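Local coordinates for alcohol dehydrogenase superfamily protein (Novosphingobium aromaticivorans, PDB 3GAZ) that probably acts as an NADP-dependent oxidoreductase of the medium-chain dehydrogenase/reductase superfamily, although its substrate is not established, at residues 18-23 with 313-318; 40-45 with 102-107; 49-54 with 59-64; 90-95 with 126-131; 269-274 with 279-284. All blocks are in the same frame, centred on the assembly; numbering follows the deposited sequence.

Overall arrangement
From the N terminus, strand 20-26 opens the widest loop, which contact 1 closes at helix 311-319 after 289 intervening residues; the other four contacts nest inside it. Contact 2 joins strand 41-43 to the loop before strand 108-112, enclosing contact 3, where the end of helix 46-52 meets the chain that follows it. Contact 4, between strand 90-94 and helix 125-129, crosses contact 2, and their centres are about 9 Å apart. Contact 5 follows in series, between two helices after strand 262-265 of the Rossmann-type sheet, yet its Phe281 and Leu272 touch Leu94 of contact 4. Tyr315 of contact 1 meets His105 of contact 2, tying the late helix to the GroES-like domain.

Contact 1 of 5, residues 18-23 with 313-318; sequences GPFVLR and SAYDAV
Tyr315 OH, at the end of the ring that meets Phe20, is gripped by two hydrogen-bond partners, Asp48 OD2 and His105 NE2. The contact lies on the GroES-like catalytic part of the medium-chain dehydrogenase fold, where strand 20-26, paired antiparallel with strand 7-13, faces helix 311-319. Across it only two side chains touch, and both are aromatic. Their planes are nearly parallel, 19° apart, but the rings are slid so far past one another that they barely overlap, with the centroid of Phe20 5.6 Å from that of Tyr315. The evidence for contact is therefore confined to one corner of each ring: Phe20 CE2 lies 3.9 Å from Tyr315 CD2. Similar first torsions (chi1 -76° in Phe20, -77° in Tyr315) swing each ring out from its own backbone toward the other, and the two side chains cross at about a right angle. With its hydroxyl held at two points, the Tyr315 ring probably has little freedom to shift. Phe20 also packs on Val13 of the partner strand and on Arg52, whose NE is hydrogen-bonded to Gly18 O. Within the aromatic pair the closest approach is Phe20 CZ to Tyr315 CD2, 3.7 Å.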
# COMPACT_ATOMS: atom_id res chain seq x y z
N GLY A 18 7.55 -13.72 12.04
CA GLY A 18 8.57 -13.21 12.93
C GLY A 18 7.97 -12.57 14.17
O GLY A 18 6.77 -12.31 14.23
N PRO A 19 8.80 -12.30 15.20
CA PRO A 19 8.31 -11.68 16.43
C PRO A 19 8.03 -10.20 16.24
O PRO A 19 8.47 -9.59 15.27
CB PRO A 19 9.47 -11.91 17.40
CG PRO A 19 10.66 -11.83 16.50
CD PRO A 19 10.22 -12.66 15.31
N PHE A 20 7.27 -9.62 17.17
CA PHE A 20 6.98 -8.20 17.12
C PHE A 20 8.21 -7.54 17.72
O PHE A 20 8.45 -7.62 18.93
CB PHE A 20 5.72 -7.90 17.93
CG PHE A 20 4.45 -8.31 17.24
CD1 PHE A 20 3.90 -7.50 16.25
CD2 PHE A 20 3.84 -9.52 17.53
CE1 PHE A 20 2.76 -7.90 15.55
CE2 PHE A 20 2.70 -9.93 16.85
CZ PHE A 20 2.16 -9.12 15.85
N VAL A 21 9.01 -6.90 16.87
CA VAL A 21 10.24 -6.27 17.33
C VAL A 21 10.09 -4.79 17.66
O VAL A 21 9.75 -3.99 16.79
CB VAL A 21 11.35 -6.43 16.26
CG1 VAL A 21 12.65 -5.80 16.75
CG2 VAL A 21 11.54 -7.91 15.95
N LEU A 22 10.35 -4.44 18.92
CA LEU A 22 10.27 -3.05 19.33
C LEU A 22 11.48 -2.31 18.75
O LEU A 22 12.62 -2.73 18.93
CB LEU A 22 10.27 -2.93 20.85
CG LEU A 22 9.05 -3.51 21.57
CD1 LEU A 22 9.14 -3.20 23.05
CD2 LEU A 22 7.78 -2.91 20.98
N ARG A 23 11.21 -1.21 18.06
CA ARG A 23 12.26 -0.41 17.41
C ARG A 23 12.06 1.09 17.65
O ARG A 23 10.92 1.55 17.80
CB ARG A 23 12.23 -0.65 15.90
CG ARG A 23 12.59 -2.06 15.44
CD ARG A 23 14.07 -2.32 15.64
NE ARG A 23 14.89 -1.21 15.14
CZ ARG A 23 14.96 -0.83 13.87
NH1 ARG A 23 14.26 -1.47 12.94
NH2 ARG A 23 15.73 0.19 13.52
N SER A 313 1.77 -11.87 22.75
CA SER A 313 0.84 -12.51 23.69
C SER A 313 -0.58 -12.04 23.42
O SER A 313 -1.54 -12.80 23.57
CB SER A 313 1.22 -12.17 25.14
OG SER A 313 2.48 -12.71 25.48
N ALA A 314 -0.73 -10.78 23.02
CA ALA A 314 -2.05 -10.24 22.73
C ALA A 314 -2.72 -11.04 21.60
O ALA A 314 -3.89 -11.39 21.70
CB ALA A 314 -1.95 -8.77 22.34
N TYR A 315 -1.97 -11.33 20.54
CA TYR A 315 -2.54 -12.09 19.44
C TYR A 315 -2.74 -13.57 19.76
O TYR A 315 -3.60 -14.21 19.17
CB TYR A 315 -1.70 -11.92 18.17
CG TYR A 315 -1.96 -10.58 17.52
CD1 TYR A 315 -3.17 -10.32 16.87
CD2 TYR A 315 -1.05 -9.53 17.64
CE1 TYR A 315 -3.47 -9.05 16.37
CE2 TYR A 315 -1.34 -8.26 17.15
CZ TYR A 315 -2.55 -8.03 16.51
OH TYR A 315 -2.83 -6.76 16.05
N ASP A 316 -1.96 -14.10 20.70
CA ASP A 316 -2.16 -15.50 21.08
C ASP A 316 -3.56 -15.56 21.67
O ASP A 316 -4.26 -16.57 21.54
CB ASP A 316 -1.16 -15.94 22.16
CG ASP A 316 0.22 -16.19 21.61
OD1 ASP A 316 0.33 -16.67 20.46
OD2 ASP A 316 1.20 -15.93 22.34
N ALA A 317 -3.96 -14.47 22.31
CA ALA A 317 -5.28 -14.37 22.92
C ALA A 317 -6.35 -14.18 21.85
O ALA A 317 -7.42 -14.79 21.90
CB ALA A 317 -5.30 -13.21 23.92
N VAL A 318 -6.06 -13.32 20.87
CA VAL A 318 -7.00 -13.08 19.79
C VAL A 318 -7.34 -14.39 19.07
O VAL A 318 -8.49 -14.63 18.68
CB VAL A 318 -6.42 -12.10 18.75
CG1 VAL A 318 -7.32 -12.05 17.52
CG2 VAL A 318 -6.28 -10.72 19.35

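Contact 2 of 5, residues 40-45 with 102-107; sequences EASGTN and QGTHAQ
Ser42 meets Thr104 and His105 inside the GroES-like domain, where strand 41-43 passes the loop that leads into strand 108-112. The tight part centres on Ser42 OG, which lies 2.7 Å from Thr104 OG1 and 3.3 Å from Thr104 O; the second distance fits at best a weak bond, and the one hydroxyl proton has both acceptors within reach. Its placement follows from chi1 of 178°, which swings OG away from the Ser42 backbone N and across to the loop. Thr104 OG1 is also hydrogen-bonded to Asp70 O, which links the serine to strand 70-78. Ser42 OG lies at the edge of the His105 ring, near its plane, 3.3 Å from His105 CD2. An inverse gamma turn centred on His105 bends the loop here. The looser side is water-mediated, and the outlying Glu40 and Gln107 are partly exposed. His105 NE2, hydrogen-bonded to Tyr315 OH on helix 311-319, also meets a water that bridges strand and loop. This water lies in the plane of the His105 ring, 2.8 Å from His105 NE2 and 2.9 Å from Ser42 OG, and it donates a weak bond to Gly43 O.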
# COMPACT_ATOMS: atom_id res chain seq x y z
N GLU A 40 -2.80 5.88 22.22
CA GLU A 40 -2.87 5.40 23.60
C GLU A 40 -3.33 3.94 23.67
O GLU A 40 -2.94 3.21 24.58
CB GLU A 40 -3.79 6.32 24.41
CG GLU A 40 -3.21 7.73 24.55
CD GLU A 40 -4.09 8.70 25.32
OE1 GLU A 40 -4.58 8.33 26.41
OE2 GLU A 40 -4.28 9.84 24.84
N ALA A 41 -4.13 3.53 22.69
CA ALA A 41 -4.62 2.15 22.63
C ALA A 41 -4.71 1.71 21.17
O ALA A 41 -5.17 2.46 20.30
CB ALA A 41 -5.99 2.04 23.30
N SER A 42 -4.26 0.48 20.92
CA SER A 42 -4.27 -0.10 19.58
C SER A 42 -5.20 -1.31 19.59
O SER A 42 -5.01 -2.25 20.37
CB SER A 42 -2.84 -0.52 19.19
OG SER A 42 -2.79 -1.14 17.91
N GLY A 43 -6.22 -1.29 18.73
CA GLY A 43 -7.16 -2.40 18.67
C GLY A 43 -6.70 -3.48 17.72
O GLY A 43 -6.35 -3.20 16.58
N THR A 44 -6.69 -4.73 18.19
CA THR A 44 -6.26 -5.85 17.37
C THR A 44 -7.39 -6.44 16.55
O THR A 44 -8.56 -6.22 16.82
CB THR A 44 -5.65 -7.00 18.22
OG1 THR A 44 -6.69 -7.63 18.98
CG2 THR A 44 -4.59 -6.46 19.17
N ASN A 45 -7.02 -7.21 15.53
CA ASN A 45 -7.99 -7.89 14.68
C ASN A 45 -7.33 -9.13 14.12
O ASN A 45 -6.12 -9.14 13.85
CB ASN A 45 -8.47 -6.98 13.53
CG ASN A 45 -9.37 -5.85 14.01
OD1 ASN A 45 -8.95 -4.69 14.06
ND2 ASN A 45 -10.61 -6.17 14.35
N GLN A 102 1.14 2.67 7.62
CA GLN A 102 1.73 2.33 8.91
C GLN A 102 0.66 1.79 9.86
O GLN A 102 -0.43 2.35 9.95
CB GLN A 102 2.38 3.54 9.57
CG GLN A 102 2.99 3.19 10.92
CD GLN A 102 3.15 4.38 11.84
OE1 GLN A 102 3.92 5.30 11.55
NE2 GLN A 102 2.43 4.38 12.95
N GLY A 103 0.98 0.71 10.57
CA GLY A 103 0.03 0.13 11.50
C GLY A 103 -0.08 0.93 12.79
O GLY A 103 0.64 1.91 12.98
N THR A 104 -0.96 0.50 13.69
CA THR A 104 -1.13 1.23 14.94
C THR A 104 -0.34 0.71 16.14
O THR A 104 -0.51 1.20 17.25
CB THR A 104 -2.63 1.35 15.30
OG1 THR A 104 -3.18 0.05 15.53
CG2 THR A 104 -3.39 2.04 14.17
N HIS A 105 0.52 -0.30 15.92
CA HIS A 105 1.36 -0.82 17.00
C HIS A 105 2.53 0.16 17.09
O HIS A 105 3.68 -0.21 16.88
CB HIS A 105 1.90 -2.21 16.65
CG HIS A 105 0.85 -3.26 16.48
ND1 HIS A 105 1.11 -4.48 15.90
CD2 HIS A 105 -0.46 -3.27 16.82
CE1 HIS A 105 0.00 -5.20 15.89
NE2 HIS A 105 -0.96 -4.49 16.44
N ALA A 106 2.21 1.42 17.39
CA ALA A 106 3.22 2.47 17.47
C ALA A 106 2.75 3.58 18.39
O ALA A 106 1.55 3.76 18.60
CB ALA A 106 3.50 3.03 16.08
N GLN A 107 3.69 4.35 18.91
CA GLN A 107 3.34 5.45 19.80
C GLN A 107 2.67 6.59 19.04
O GLN A 107 1.87 7.32 19.61
CB GLN A 107 4.57 5.97 20.53
CG GLN A 107 5.18 4.98 21.51
CD GLN A 107 6.36 5.56 22.26
OE1 GLN A 107 7.27 6.13 21.65
NE2 GLN A 107 6.35 5.41 23.58
O HOH W 1 -3.58 -3.76 16.93

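Contact 3 of 5, residues 49-54 with 59-64; sequences AKIRAG and AQQPLP
Ile51 carries this contact, setting its two branches against Ala59 and Gln61 in the GroES-like domain, where the end of helix 46-52 meets the chain returning beside it. Its CG1 stands beside the backbone N and the branch runs on extended (chi2 168°), which brings CD1 to 3.5 Å from Ala59 CB. The other branch, CG2, is anti to the backbone N and rests 3.8 Å from Gln61 CB. Gln61 starts toward the helix and then turns off: its chain bends at chi2 (81°), so aliphatic CB and CG meet Ile51 while the amide leads away to Gly100 N and Leu101 O, which hold both its polar atoms. Leu63 brings CD1 over the last helical turn, 3.7 Å from Arg52 O.

The helix closes in a Schellman motif. Gly54 takes a positive phi (68°), and its N bonds to Ile51 O at 2.9 Å. That same carbonyl oxygen accepts a second bond, from a water 2.7 Å from Ile51 O. The water also donates to Gln61 O at 2.9 Å, so it links one backbone carbonyl on each side where no direct hydrogen bond crosses.

Arg52, its NE hydrogen-bonded to Gly18 O, and Leu63 both pack on Val13 of strand 7-13, and Ile51 also touches Leu67 in the loop leading to strand 70-78. Gln60 and Pro62 lie against Pro303 of the second subunit, which brings this loop, beside helix 46-52, into the contact between subunits.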
# COMPACT_ATOMS: atom_id res chain seq x y z
N ALA A 49 -2.91 -11.00 12.28
CA ALA A 49 -2.15 -12.24 12.42
C ALA A 49 -1.94 -12.90 11.06
O ALA A 49 -0.89 -13.47 10.80
CB ALA A 49 -2.87 -13.20 13.37
N LYS A 50 -2.95 -12.82 10.20
CA LYS A 50 -2.83 -13.40 8.87
C LYS A 50 -1.75 -12.63 8.12
O LYS A 50 -0.96 -13.22 7.37
CB LYS A 50 -4.16 -13.30 8.12
CG LYS A 50 -4.09 -13.92 6.73
CD LYS A 50 -5.37 -13.68 5.93
CE LYS A 50 -6.31 -14.88 5.98
NZ LYS A 50 -7.43 -14.70 5.00
N ILE A 51 -1.69 -11.32 8.34
CA ILE A 51 -0.69 -10.49 7.70
C ILE A 51 0.70 -10.80 8.26
O ILE A 51 1.69 -10.83 7.53
CB ILE A 51 -1.00 -8.97 7.91
CG1 ILE A 51 -2.24 -8.58 7.10
CG2 ILE A 51 0.20 -8.13 7.48
CD1 ILE A 51 -2.80 -7.21 7.46
N ARG A 52 0.77 -11.04 9.57
CA ARG A 52 2.03 -11.36 10.23
C ARG A 52 2.61 -12.65 9.64
O ARG A 52 3.82 -12.78 9.46
CB ARG A 52 1.81 -11.55 11.73
CG ARG A 52 3.05 -11.94 12.50
CD ARG A 52 2.70 -12.32 13.93
NE ARG A 52 3.88 -12.59 14.74
CZ ARG A 52 3.85 -13.17 15.94
NH1 ARG A 52 2.69 -13.55 16.46
NH2 ARG A 52 4.98 -13.37 16.61
N ALA A 53 1.73 -13.59 9.33
CA ALA A 53 2.13 -14.87 8.76
C ALA A 53 2.41 -14.75 7.26
O ALA A 53 2.84 -15.71 6.62
CB ALA A 53 1.05 -15.92 9.01
N GLY A 54 2.17 -13.56 6.71
CA GLY A 54 2.41 -13.34 5.29
C GLY A 54 1.44 -14.11 4.42
O GLY A 54 1.78 -14.52 3.31
N ALA A 59 -4.81 -7.94 1.91
CA ALA A 59 -4.43 -6.82 2.77
C ALA A 59 -3.36 -5.93 2.16
O ALA A 59 -3.20 -4.78 2.55
CB ALA A 59 -3.96 -7.35 4.13
N GLN A 60 -2.62 -6.48 1.20
CA GLN A 60 -1.56 -5.72 0.53
C GLN A 60 -0.66 -5.03 1.56
O GLN A 60 -0.37 -3.84 1.46
CB GLN A 60 -2.18 -4.68 -0.42
CG GLN A 60 -3.11 -5.31 -1.46
CD GLN A 60 -3.74 -4.30 -2.41
OE1 GLN A 60 -4.66 -4.64 -3.15
NE2 GLN A 60 -3.24 -3.07 -2.40
N GLN A 61 -0.22 -5.80 2.55
CA GLN A 61 0.65 -5.29 3.60
C GLN A 61 1.91 -6.15 3.69
O GLN A 61 2.04 -6.99 4.59
CB GLN A 61 -0.07 -5.29 4.96
CG GLN A 61 0.72 -4.61 6.08
CD GLN A 61 0.60 -3.09 6.05
OE1 GLN A 61 0.37 -2.50 5.00
NE2 GLN A 61 0.75 -2.46 7.22
N PRO A 62 2.85 -5.97 2.75
CA PRO A 62 4.08 -6.77 2.79
C PRO A 62 4.97 -6.37 3.96
O PRO A 62 4.87 -5.26 4.49
CB PRO A 62 4.73 -6.46 1.44
CG PRO A 62 4.31 -5.02 1.20
CD PRO A 62 2.85 -5.04 1.61
N LEU A 63 5.83 -7.29 4.38
CA LEU A 63 6.74 -7.06 5.49
C LEU A 63 8.11 -6.66 4.95
O LEU A 63 8.44 -6.95 3.79
CB LEU A 63 6.86 -8.34 6.33
CG LEU A 63 5.52 -8.94 6.76
CD1 LEU A 63 5.75 -10.28 7.45
CD2 LEU A 63 4.79 -7.97 7.68
N PRO A 64 8.94 -6.00 5.77
CA PRO A 64 8.67 -5.61 7.15
C PRO A 64 7.60 -4.53 7.24
O PRO A 64 7.40 -3.77 6.29
CB PRO A 64 10.03 -5.11 7.63
CG PRO A 64 10.58 -4.48 6.39
CD PRO A 64 10.27 -5.52 5.34
O HOH W 2 2.35 -9.78 5.15

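Contact 4 of 5, residues 90-95 with 126-131; sequences AVFGLT and RQASVL
Phe92 makes every close approach from strand 90-94 to Ala128 and Leu131 at the end of helix 125-129. Reading along the strand from Ala90, Val91 turns its side chain away from the helix, onto Val75 of the adjoining strand 70-78. Phe92 points the other way. Its CG lies between the backbone N and the carbonyl carbon (chi1 78°), and this directs the ring to the helix end, where Ala128 O sits at the ring edge, near its plane, 3.3 Å from Phe92 CD2. The same carbonyl accepts the backbone bond from Leu131 N, at 3.2 Å from Ala128 O, so the ring edge meets an oxygen already in use. The apolar evidence is looser: Phe92 CD2 is 4.1 Å from Ala128 CB, and Phe92 CE2 is 4.2 Å from Leu131 CD2, which approaches obliquely. Gly93 continues the strand almost fully extended toward Leu94 and Thr95. Within the helix, Ser129 OG donates to Arg126 O at 2.7 Å, tilted 26° from the carbonyl plane. Strand 90-94 runs between strands 70-78 and 116-118, antiparallel to both, in the GroES-like sheet; helix 125-129 lies against it, with Ser129 reaching strands 70-78 and 332-334. The chain passes at once into helix 132-145, on which Leu94 packs, while Thr95 leaves the strand against Thr104.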
# COMPACT_ATOMS: atom_id res chain seq x y z
N ALA A 90 -9.32 14.06 21.65
CA ALA A 90 -9.24 12.61 21.78
C ALA A 90 -9.96 12.04 20.55
O ALA A 90 -11.07 12.47 20.24
CB ALA A 90 -9.93 12.15 23.06
N VAL A 91 -9.33 11.09 19.87
CA VAL A 91 -9.93 10.50 18.67
C VAL A 91 -9.76 8.98 18.57
O VAL A 91 -9.03 8.38 19.35
CB VAL A 91 -9.33 11.11 17.38
CG1 VAL A 91 -9.57 12.62 17.34
CG2 VAL A 91 -7.84 10.80 17.31
N PHE A 92 -10.46 8.38 17.61
CA PHE A 92 -10.35 6.95 17.36
C PHE A 92 -10.69 6.69 15.89
O PHE A 92 -11.34 7.52 15.25
CB PHE A 92 -11.25 6.13 18.31
CG PHE A 92 -12.72 6.11 17.94
CD1 PHE A 92 -13.43 7.28 17.68
CD2 PHE A 92 -13.42 4.90 17.92
CE1 PHE A 92 -14.80 7.25 17.41
CE2 PHE A 92 -14.79 4.85 17.65
CZ PHE A 92 -15.49 6.04 17.40
N GLY A 93 -10.23 5.56 15.35
CA GLY A 93 -10.54 5.26 13.97
C GLY A 93 -9.79 4.09 13.37
O GLY A 93 -8.88 3.53 13.98
N LEU A 94 -10.21 3.71 12.16
CA LEU A 94 -9.59 2.64 11.38
C LEU A 94 -8.64 3.42 10.49
O LEU A 94 -9.08 4.11 9.57
CB LEU A 94 -10.65 1.92 10.55
CG LEU A 94 -10.15 0.94 9.47
CD1 LEU A 94 -9.10 0.01 10.06
CD2 LEU A 94 -11.34 0.16 8.92
N THR A 95 -7.34 3.32 10.76
CA THR A 95 -6.38 4.13 10.04
C THR A 95 -5.27 3.49 9.20
O THR A 95 -4.72 4.15 8.32
CB THR A 95 -5.70 5.07 11.03
OG1 THR A 95 -4.88 4.29 11.91
CG2 THR A 95 -6.77 5.80 11.87
N ARG A 126 -8.99 1.99 25.59
CA ARG A 126 -9.02 0.58 25.21
C ARG A 126 -10.34 0.25 24.54
O ARG A 126 -10.37 -0.36 23.46
CB ARG A 126 -8.81 -0.31 26.44
CG ARG A 126 -7.34 -0.62 26.77
CD ARG A 126 -7.18 -1.15 28.19
NE ARG A 126 -8.13 -2.21 28.51
CZ ARG A 126 -8.08 -3.45 28.01
NH1 ARG A 126 -7.13 -3.79 27.16
NH2 ARG A 126 -9.01 -4.33 28.37
N GLN A 127 -11.45 0.64 25.17
CA GLN A 127 -12.78 0.37 24.63
C GLN A 127 -12.99 0.96 23.23
O GLN A 127 -13.54 0.30 22.36
CB GLN A 127 -13.86 0.95 25.55
CG GLN A 127 -14.11 0.18 26.83
CD GLN A 127 -15.16 0.86 27.69
OE1 GLN A 127 -14.99 2.01 28.09
NE2 GLN A 127 -16.25 0.15 27.97
N ALA A 128 -12.57 2.20 23.04
CA ALA A 128 -12.73 2.87 21.76
C ALA A 128 -11.85 2.27 20.67
O ALA A 128 -12.24 2.21 19.51
CB ALA A 128 -12.44 4.35 21.91
N SER A 129 -10.65 1.82 21.05
CA SER A 129 -9.71 1.25 20.09
C SER A 129 -10.16 -0.04 19.38
O SER A 129 -9.70 -0.32 18.28
CB SER A 129 -8.36 0.99 20.76
OG SER A 129 -8.41 -0.13 21.62
N VAL A 130 -11.06 -0.80 20.00
CA VAL A 130 -11.51 -2.05 19.38
C VAL A 130 -12.80 -1.91 18.59
O VAL A 130 -13.34 -2.90 18.09
CB VAL A 130 -11.73 -3.16 20.44
CG1 VAL A 130 -10.42 -3.47 21.14
CG2 VAL A 130 -12.79 -2.72 21.45
N LEU A 131 -13.29 -0.68 18.46
CA LEU A 131 -14.55 -0.43 17.76
C LEU A 131 -14.53 -0.14 16.25
O LEU A 131 -15.32 -0.71 15.50
CB LEU A 131 -15.26 0.72 18.49
CG LEU A 131 -16.79 0.80 18.55
CD1 LEU A 131 -17.39 -0.52 19.03
CD2 LEU A 131 -17.17 1.93 19.52

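Contact 5 of 5, residues 269-274 with 279-284; sequences LHTLLA and AHFGEM
Two consecutive helices, 270-274 and 278-293, turn back on each other here, and Phe281 of the second reaches Thr271 and Leu272 of the first. The ring and the threonine come from opposite directions. Thr271 CG2 lies over one face of the phenyl group, 3.8 Å from the Phe281 centroid and 14° off the ring normal, which meets the geometry of a CH-pi contact. It stands 3.7 Å above the Phe281 ring plane, offset toward the rim. Two more threonine atoms come close to ring carbons: Thr271 CB is 3.5 Å from Phe281 CZ, and Thr271 OG1 lies at the same distance, 3.5 Å, from Phe281 CE1. The rotamer explains this, because with CG2 anti to the backbone N the methyl is carried over the ring while OG1 stays beside the N (chi1 -68°). OG1 is also weakly hydrogen-bonded to Glu276 O in the turn between the helices.

Both helices follow strand 262-265, an outermost strand of the parallel Rossmann-type sheet, yet Phe281 and Leu272 pack toward the GroES-like part. Phe281 rests on Leu94 of strand 90-94 and on Ile136 of helix 132-145, and Leu272 touches Leu94 as well. One turn further along helix 278-293, selenomethionine Met284 packs on Ile136 and Trp139. Back across the contact, the Leu272 side chain runs at a slant to that of Phe281, with Leu272 CG 4.0 Å and Leu272 CD2 4.2 Å from Phe281 CE2.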
# COMPACT_ATOMS: atom_id res chain seq x y z
N LEU A 269 -11.85 -2.92 3.66
CA LEU A 269 -10.49 -2.51 3.31
C LEU A 269 -10.31 -1.71 2.03
O LEU A 269 -9.35 -0.94 1.93
CB LEU A 269 -9.57 -3.73 3.24
CG LEU A 269 -9.54 -4.70 4.43
CD1 LEU A 269 -8.44 -5.73 4.22
CD2 LEU A 269 -9.31 -3.91 5.69
N HIS A 270 -11.21 -1.89 1.06
CA HIS A 270 -11.07 -1.17 -0.21
C HIS A 270 -10.83 0.31 -0.02
O HIS A 270 -9.99 0.90 -0.71
CB HIS A 270 -12.30 -1.39 -1.12
CG HIS A 270 -12.17 -0.73 -2.47
ND1 HIS A 270 -12.73 0.49 -2.75
CD2 HIS A 270 -11.47 -1.09 -3.57
CE1 HIS A 270 -12.38 0.86 -3.97
NE2 HIS A 270 -11.62 -0.08 -4.49
N THR A 271 -11.54 0.91 0.91
CA THR A 271 -11.38 2.34 1.17
C THR A 271 -9.94 2.73 1.46
O THR A 271 -9.44 3.73 0.95
CB THR A 271 -12.24 2.77 2.34
OG1 THR A 271 -13.61 2.67 1.96
CG2 THR A 271 -11.91 4.20 2.76
N LEU A 272 -9.28 1.93 2.29
CA LEU A 272 -7.89 2.20 2.64
C LEU A 272 -6.89 1.76 1.59
O LEU A 272 -5.83 2.35 1.44
CB LEU A 272 -7.53 1.53 3.97
CG LEU A 272 -8.26 1.97 5.26
CD1 LEU A 272 -7.75 1.20 6.45
CD2 LEU A 272 -8.00 3.43 5.48
N LEU A 273 -7.23 0.71 0.84
CA LEU A 273 -6.32 0.19 -0.18
C LEU A 273 -6.31 1.02 -1.45
O LEU A 273 -5.31 1.10 -2.15
CB LEU A 273 -6.71 -1.25 -0.53
CG LEU A 273 -6.59 -2.27 0.61
CD1 LEU A 273 -7.20 -3.59 0.20
CD2 LEU A 273 -5.14 -2.48 0.96
N ALA A 274 -7.46 1.63 -1.75
CA ALA A 274 -7.62 2.43 -2.96
C ALA A 274 -7.77 3.93 -2.72
O ALA A 274 -7.76 4.71 -3.67
CB ALA A 274 -8.82 1.92 -3.76
N ALA A 279 -13.86 9.82 3.56
CA ALA A 279 -14.74 10.61 4.43
C ALA A 279 -15.85 9.78 5.06
O ALA A 279 -16.29 10.06 6.18
CB ALA A 279 -15.34 11.77 3.64
N HIS A 280 -16.30 8.75 4.35
CA HIS A 280 -17.37 7.89 4.85
C HIS A 280 -16.96 7.19 6.16
O HIS A 280 -17.80 6.88 7.00
CB HIS A 280 -17.74 6.85 3.79
CG HIS A 280 -18.95 6.03 4.12
ND1 HIS A 280 -20.14 6.60 4.53
CD2 HIS A 280 -19.17 4.70 4.07
CE1 HIS A 280 -21.04 5.65 4.71
NE2 HIS A 280 -20.47 4.49 4.44
N PHE A 281 -15.66 6.95 6.32
CA PHE A 281 -15.16 6.29 7.52
C PHE A 281 -15.41 7.12 8.77
O PHE A 281 -16.03 6.64 9.72
CB PHE A 281 -13.67 5.97 7.38
CG PHE A 281 -13.39 4.61 6.80
CD1 PHE A 281 -14.33 3.99 5.98
CD2 PHE A 281 -12.20 3.95 7.09
CE1 PHE A 281 -14.08 2.72 5.45
CE2 PHE A 281 -11.95 2.69 6.57
CZ PHE A 281 -12.89 2.07 5.74
N GLY A 282 -14.93 8.36 8.77
CA GLY A 282 -15.14 9.22 9.92
C GLY A 282 -16.63 9.43 10.17
O GLY A 282 -17.07 9.55 11.31
N GLU A 283 -17.40 9.46 9.10
CA GLU A 283 -18.84 9.64 9.22
C GLU A 283 -19.47 8.46 9.96
O GLU A 283 -20.29 8.66 10.85
CB GLU A 283 -19.48 9.79 7.84
CG GLU A 283 -19.13 11.10 7.13
CD GLU A 283 -19.53 12.32 7.93
OE1 GLU A 283 -18.73 12.76 8.79
OE2 GLU A 283 -20.64 12.85 7.71
N MSE A 284 -19.09 7.24 9.59
CA MSE A 284 -19.63 6.06 10.24
C MSE A 284 -19.22 6.04 11.72
O MSE A 284 -20.01 5.65 12.58
CB MSE A 284 -19.16 4.77 9.54
CG MSE A 284 -19.88 4.44 8.22
SE MSE A 284 -19.44 2.82 7.47
CE MSE A 284 -17.80 3.23 6.79